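Local coordinates for discoidin-2 (Dictyostelium discoideum, PDB 2VMC), which binds galactose and N-acetylgalactosamine as a homotrimeric lectin and may take part in spore coat formation, at the interface of chains A and B. Numbering follows the deposited sequence. Chains: chain A/B, Discoidin-2.

Contact 1: the interface of chains A and B. Residues chain A 7-8, 13, 15, 155; chain B 96, 98-100.
In the F5/8 type C (discoidin) beta-sandwich domain of chain B, the turn of B:Asp98, B:Asn99 and B:Val100, between strands 87-96 and 102-104, presses its tip against the N-terminal segment of chain A, where A:Val8 on strand 8-9 and the loop residues A:Asn13 and A:Leu15 receive it. The protein is a homotrimer, so this patch belongs to a subunit interface. B:Asn99 occupies the apex with positive phi and hides 54 Å² against chain A, more than any other residue of the patch.

Its amide nitrogen ND2 donates to the side-chain oxygen OD1 of A:Asn13 at 3.0 Å, with 157° at the hydrogen. The bond is uneven in its geometry: the acceptor lies close to the amide plane of B:Asn99, whereas the donor stands above the carbonyl plane of A:Asn13, not on a lone pair. This agrees with the two amide planes being turned 80° apart. In B:Asn99, CG lies beside the backbone N and opposite the carbonyl carbon (chi1 -60°), which carries the amide between A:Asn13 and A:Leu15.

The leucine arrives from the opposite direction, its methyl CD1 3.7 Å from the amide carbon CG of B:Asn99, and both methyls border the amide oxygen OD1. At the root of the side chain, CB of B:Asn99 meets the methyl CG1 of A:Val8 at 3.7 Å. The other valine methyl, CG2, lies over the turn's backbone, 3.7 Å from the carbonyl O of B:Asp98, and meets CG2 of B:Val100 at 4.0 Å. The backbone O of A:Ser7 borders CG2 of B:Val100 at 3.9 Å, and A:Pro155 packs more loosely, its CB 4.4 Å from O of B:Asp98.

Within chain B, a bond inside the turn probably steadies its shape: the backbone N of B:Val100 donates to the carboxylate oxygen OD1 of B:Asp98 at 2.9 Å, approaching from above the carboxylate plane.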
loop_
_atom_site.group_PDB
_atom_site.type_symbol
_atom_site.label_atom_id
_atom_site.label_comp_id
_atom_site.label_asym_id
_atom_site.label_seq_id
_atom_site.Cartn_x
_atom_site.Cartn_y
_atom_site.Cartn_z
ATOM N N SER A 7 -19.600 -5.158 -0.083
ATOM C CA SER A 7 -18.570 -5.021 0.964
ATOM C C SER A 7 -17.552 -6.153 0.762
ATOM O O SER A 7 -17.826 -7.137 0.053
ATOM C CB SER A 7 -19.157 -4.953 2.404
ATOM O OG SER A 7 -19.539 -6.218 2.893
ATOM N N VAL A 8 -16.372 -5.998 1.348
ATOM C CA VAL A 8 -15.336 -7.010 1.227
ATOM C C VAL A 8 -15.313 -7.880 2.498
ATOM O O VAL A 8 -15.202 -7.345 3.594
ATOM C CB VAL A 8 -13.950 -6.328 1.049
ATOM C CG1 VAL A 8 -12.783 -7.336 1.259
ATOM C CG2 VAL A 8 -13.859 -5.623 -0.322
ATOM N N ASN A 13 -11.051 -13.418 2.113
ATOM C CA ASN A 13 -10.123 -13.003 1.064
ATOM C C ASN A 13 -8.650 -13.045 1.499
ATOM O O ASN A 13 -7.741 -12.690 0.714
ATOM C CB ASN A 13 -10.532 -11.609 0.552
ATOM C CG ASN A 13 -11.692 -11.668 -0.421
ATOM O OD1 ASN A 13 -11.475 -11.783 -1.622
ATOM N ND2 ASN A 13 -12.931 -11.639 0.091
ATOM N N LEU A 15 -7.107 -11.169 3.709
ATOM C CA LEU A 15 -6.569 -9.797 3.673
ATOM C C LEU A 15 -5.904 -9.306 4.964
ATOM O O LEU A 15 -5.173 -8.307 4.935
ATOM C CB LEU A 15 -7.641 -8.792 3.221
ATOM C CG LEU A 15 -8.143 -8.950 1.781
ATOM C CD1 LEU A 15 -9.325 -8.008 1.540
ATOM C CD2 LEU A 15 -7.022 -8.716 0.721
ATOM N N PRO A 155 -14.693 -1.747 -0.431
ATOM C CA PRO A 155 -13.680 -2.073 -1.442
ATOM C C PRO A 155 -12.763 -0.876 -1.672
ATOM O O PRO A 155 -13.145 0.265 -1.352
ATOM C CB PRO A 155 -14.488 -2.330 -2.719
ATOM C CG PRO A 155 -15.921 -2.219 -2.354
ATOM C CD PRO A 155 -16.063 -1.673 -0.968
ATOM N N THR B 96 -9.339 -12.648 -7.751
ATOM C CA THR B 96 -10.124 -11.414 -7.595
ATOM C C THR B 96 -9.189 -10.216 -7.517
ATOM O O THR B 96 -8.148 -10.249 -6.857
ATOM C CB THR B 96 -11.077 -11.443 -6.345
ATOM O OG1 THR B 96 -11.876 -10.241 -6.309
ATOM C CG2 THR B 96 -10.280 -11.607 -5.008
ATOM N N ASP B 98 -10.804 -6.964 -6.944
ATOM C CA ASP B 98 -11.505 -6.088 -5.983
ATOM C C ASP B 98 -11.884 -6.717 -4.633
ATOM O O ASP B 98 -12.402 -6.018 -3.741
ATOM C CB ASP B 98 -12.759 -5.426 -6.633
ATOM C CG ASP B 98 -13.793 -6.439 -7.153
ATOM O OD1 ASP B 98 -13.719 -7.662 -6.888
ATOM O OD2 ASP B 98 -14.721 -5.994 -7.859
ATOM N N ASN B 99 -11.650 -8.026 -4.497
ATOM C CA ASN B 99 -12.081 -8.791 -3.297
ATOM C C ASN B 99 -13.608 -8.872 -3.119
ATOM O O ASN B 99 -14.103 -9.115 -2.013
ATOM C CB ASN B 99 -11.357 -8.319 -2.022
ATOM C CG ASN B 99 -9.841 -8.469 -2.126
ATOM O OD1 ASN B 99 -9.111 -7.479 -2.092
ATOM N ND2 ASN B 99 -9.365 -9.707 -2.282
ATOM N N VAL B 100 -14.335 -8.657 -4.220
ATOM C CA VAL B 100 -15.793 -8.800 -4.268
ATOM C C VAL B 100 -16.170 -9.765 -5.397
ATOM O O VAL B 100 -16.877 -10.745 -5.179
ATOM C CB VAL B 100 -16.513 -7.439 -4.506
ATOM C CG1 VAL B 100 -18.040 -7.639 -4.557
ATOM C CG2 VAL B 100 -16.145 -6.444 -3.441
#

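Contact 2: the interface of chains A and B. Residues chain A 11-12, 34; chain B 19, 64.
The backbone of A:Leu11 and A:Ala12 has helix-like torsions and brings both carbonyl oxygens to B:Arg19, which lies in extended conformation on strand 17-20 of the partner's F5/8 type C domain. NH2 of the B:Arg19 guanidinium donates to the backbone O of A:Ala12 at 2.9 Å, with 151° at the hydrogen. The approach lies in the carbonyl plane and on a lone pair (C=O...donor angle 120°), and the acceptor sits at the guanidinium edge, close to its plane. NE adds a weak bond to that same oxygen at 3.2 Å, so two N-H groups of one edge converge on a single oxygen, which should limit the rotation of the guanidinium. The backbone O of A:Leu11 also comes to 3.3 Å from NE of B:Arg19, but from well off the guanidinium plane, and this is not counted as a bond.

The arginine chain starts out extended, with CG opposite the backbone N, then bends at chi3 (75°) to turn the guanidinium towards A:Ala12. A:Ile34 crosses it at about a right angle: its terminal methyl CD1 covers one guanidinium face, offset towards the rim, 3.9 Å from CZ of B:Arg19. The flat group also packs against the backbone of A:Ala12, whose CA is 3.8 Å from the same CZ. On the chain B side, CG1 and CG2 of B:Val64, on strand 63-67, each stand 4.0 Å from O of A:Ala12.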
loop_
_atom_site.group_PDB
_atom_site.type_symbol
_atom_site.label_atom_id
_atom_site.label_comp_id
_atom_site.label_asym_id
_atom_site.label_seq_id
_atom_site.Cartn_x
_atom_site.Cartn_y
_atom_site.Cartn_z
ATOM N N LEU A 11 -11.429 -11.701 6.090
ATOM C CA LEU A 11 -10.838 -13.013 6.381
ATOM C C LEU A 11 -11.007 -13.986 5.201
ATOM O O LEU A 11 -10.066 -14.718 4.849
ATOM C CB LEU A 11 -11.451 -13.624 7.667
ATOM C CG LEU A 11 -10.888 -13.190 9.037
ATOM C CD1 LEU A 11 -10.979 -11.722 9.252
ATOM C CD2 LEU A 11 -11.515 -13.949 10.249
ATOM N N ALA A 12 -12.195 -13.987 4.588
ATOM C CA ALA A 12 -12.449 -14.887 3.447
ATOM C C ALA A 12 -11.454 -14.676 2.305
ATOM O O ALA A 12 -11.059 -15.639 1.646
ATOM C CB ALA A 12 -13.876 -14.769 2.929
ATOM N N ILE A 34 -12.746 -18.262 10.904
ATOM C CA ILE A 34 -13.606 -17.553 9.946
ATOM C C ILE A 34 -15.096 -17.924 10.159
ATOM O O ILE A 34 -15.413 -19.067 10.474
ATOM C CB ILE A 34 -13.185 -17.729 8.457
ATOM C CG1 ILE A 34 -13.898 -16.669 7.598
ATOM C CG2 ILE A 34 -13.511 -19.136 7.963
ATOM C CD1 ILE A 34 -13.474 -16.684 6.151
ATOM N N ARG B 19 -5.038 -19.000 3.707
ATOM C CA ARG B 19 -6.216 -19.559 4.361
ATOM C C ARG B 19 -6.768 -20.778 3.610
ATOM O O ARG B 19 -7.239 -20.672 2.453
ATOM C CB ARG B 19 -7.311 -18.485 4.512
ATOM C CG ARG B 19 -8.578 -19.042 5.189
ATOM C CD ARG B 19 -9.707 -18.032 5.219
ATOM N NE ARG B 19 -10.379 -17.829 3.932
ATOM C CZ ARG B 19 -11.389 -18.566 3.461
ATOM N NH1 ARG B 19 -11.812 -19.611 4.131
ATOM N NH2 ARG B 19 -11.983 -18.258 2.293
ATOM N N VAL B 64 -6.636 -20.020 -0.217
ATOM C CA VAL B 64 -6.627 -18.621 -0.703
ATOM C C VAL B 64 -5.345 -17.947 -0.224
ATOM O O VAL B 64 -4.980 -18.072 0.954
ATOM C CB VAL B 64 -7.845 -17.794 -0.148
ATOM C CG1 VAL B 64 -7.876 -16.350 -0.744
ATOM C CG2 VAL B 64 -9.160 -18.517 -0.354
#

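The C-alpha centres of contact 1 and contact 2 are about 11 Å apart, and the two share no residue. They are joined through the chain A segment, since A:Ala12 of contact 2 directly precedes A:Asn13 of contact 1. Chain B meets this segment with separate elements: the turn after strand 87-96 in contact 1, and strands 17-20 and 63-67 in contact 2. The N-terminal stretch of chain A is thus held at neighbouring points, with A:Ile34 and A:Pro155 added from distant parts of the sequence, which probably helps fix the relative orientation of the two discoidin domains. The deposited assembly holds three copies, in keeping with the homotrimer.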